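Local coordinates for nucleoside diphosphate kinase (Encephalitozoon cuniculi, PDB 3MPD), which transfers the gamma-phosphate of ATP to nucleoside diphosphates by a ping-pong mechanism, through a phosphohistidine intermediate, to make the other nucleoside triphosphates, at the interface of chains A and B. Residues are numbered along the deposited sequence; one frame, centred on the assembly and turned at random. Chains: chain A/B, Nucleoside diphosphate kinase.

The interface of chains A and B. Residues chain A 22, 41, 73, 75; chain B 26, 30, 36, 39.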
loop_
_atom_site.group_PDB
_atom_site.type_symbol
_atom_site.label_atom_id
_atom_site.label_comp_id
_atom_site.label_asym_id
_atom_site.label_seq_id
_atom_site.Cartn_x
_atom_site.Cartn_y
_atom_site.Cartn_z
ATOM N N ILE A 22 -5.951 1.767 -6.972
ATOM C CA ILE A 22 -5.250 1.168 -5.828
ATOM C C ILE A 22 -6.205 0.570 -4.773
ATOM O O ILE A 22 -6.070 -0.600 -4.426
ATOM C CB ILE A 22 -4.238 2.137 -5.144
ATOM C CG1 ILE A 22 -3.160 2.587 -6.146
ATOM C CG2 ILE A 22 -3.538 1.434 -3.904
ATOM C CD1 ILE A 22 -2.283 3.760 -5.584
ATOM N N CYS A 41 6.573 1.579 -3.461
ATOM C CA CYS A 41 6.377 2.353 -4.682
ATOM C C CYS A 41 7.709 2.423 -5.421
ATOM O O CYS A 41 8.718 2.839 -4.839
ATOM C CB CYS A 41 5.912 3.774 -4.358
ATOM S SG CYS A 41 4.261 3.884 -3.574
ATOM N N MET A 73 5.233 4.961 -11.965
ATOM C CA MET A 73 5.342 4.289 -10.680
ATOM C C MET A 73 4.437 3.062 -10.642
ATOM O O MET A 73 3.297 3.098 -11.166
ATOM C CB MET A 73 4.933 5.271 -9.590
ATOM C CG MET A 73 5.371 4.933 -8.176
ATOM S SD MET A 73 4.542 6.089 -7.074
ATOM C CE MET A 73 2.983 5.247 -6.798
ATOM N N LEU A 75 3.036 -0.051 -7.776
ATOM C CA LEU A 75 2.971 -0.468 -6.366
ATOM C C LEU A 75 3.242 -1.965 -6.225
ATOM O O LEU A 75 2.401 -2.806 -6.595
ATOM C CB LEU A 75 1.630 -0.075 -5.709
ATOM C CG LEU A 75 1.447 -0.388 -4.207
ATOM C CD1 LEU A 75 2.479 0.372 -3.355
ATOM C CD2 LEU A 75 0.024 -0.050 -3.743
ATOM N N ILE B 26 -7.229 3.753 2.234
ATOM C CA ILE B 26 -6.556 4.279 1.045
ATOM C C ILE B 26 -7.568 4.976 0.133
ATOM O O ILE B 26 -7.270 6.014 -0.488
ATOM C CB ILE B 26 -5.760 3.150 0.300
ATOM C CG1 ILE B 26 -4.497 2.834 1.106
ATOM C CG2 ILE B 26 -5.367 3.572 -1.129
ATOM C CD1 ILE B 26 -3.673 1.684 0.578
ATOM N N GLU B 30 -7.192 8.471 -1.968
ATOM C CA GLU B 30 -7.079 8.311 -3.418
ATOM C C GLU B 30 -8.245 9.050 -4.134
ATOM O O GLU B 30 -8.031 9.728 -5.162
ATOM C CB GLU B 30 -7.016 6.822 -3.779
ATOM C CG GLU B 30 -6.782 6.550 -5.261
ATOM C CD GLU B 30 -6.582 5.078 -5.562
ATOM O OE1 GLU B 30 -7.306 4.236 -4.951
ATOM O OE2 GLU B 30 -5.726 4.773 -6.441
ATOM N N LEU B 36 -0.200 8.963 -4.019
ATOM C CA LEU B 36 0.705 8.088 -3.277
ATOM C C LEU B 36 2.114 8.171 -3.849
ATOM O O LEU B 36 2.300 8.026 -5.071
ATOM C CB LEU B 36 0.176 6.647 -3.318
ATOM C CG LEU B 36 0.977 5.621 -2.537
ATOM C CD1 LEU B 36 0.900 5.848 -1.039
ATOM C CD2 LEU B 36 0.497 4.254 -2.941
ATOM N N SER B 39 5.318 3.928 0.198
ATOM C CA SER B 39 4.553 2.890 0.905
ATOM C C SER B 39 5.595 1.948 1.475
ATOM O O SER B 39 6.579 1.597 0.788
ATOM C CB SER B 39 3.634 2.115 -0.055
ATOM O OG SER B 39 2.613 1.404 0.665
HETATM O O HOH W 1 7.857 3.295 -1.334
#
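B:Leu36 pushes its branched end between A:Ile22 and A:Cys41, and the tight part of this subunit interface forms around it. Its CG stands anti to the backbone N (chi1 -177°), which carries the CD2 methyl off strand 35-42 towards chain A. There CD2 meets the SG thiol of A:Cys41 at 3.8 Å and the CD1 methyl of A:Ile22 at 3.9 Å. A compact, forked leucine suits a place with apolar partners on two sides, and cysteine offers a small, polarisable sulfur that fits against the leucine methyl and B:Ser39 CB. A:Met73, a flexible, unbranched thioether bent at chi3 (86°), brings its methyl CE to 3.3 Å from the backbone O of B:Leu36, a contact rather than a hydrogen bond.

B:Glu30, late in helix 22-32 of chain B, reaches with an extended chain to the first residue of the same helix in chain A, A:Ile22. Its carboxylate OE2 accepts a hydrogen bond of 3.1 Å from the backbone N of A:Ile22 through the syn lone pair, somewhat bent at 142°, and also rests against CB of A:Ile22 at 3.3 Å. Glutamate thus caps a helix N-terminus, where the helix dipole would favour a negative charge. Beta-branched A:Ile22 presents CG1 and CD1 to the carboxylate while its CG2 methyl meets that of B:Ile26 more loosely, 4.0 Å apart, the side chains crossing at about a right angle.

The packing gives way to water at the strand edge. Water 1 lies 3.0 Å from each of the backbone atoms A:Cys41 N, B:Ser39 N and B:Ser39 O, tying the strands together through solvent. CB of B:Ser39 lies 3.9 Å from the CD1 methyl of A:Leu75, and a small residue suits this place. Repeated by the two-fold axis, this patch helps hold together what is probably the dimer from which NDP kinase hexamers or tetramers are typically built; with catalytic A:His119 about 14 Å from its centre, any effect on catalysis would be indirect.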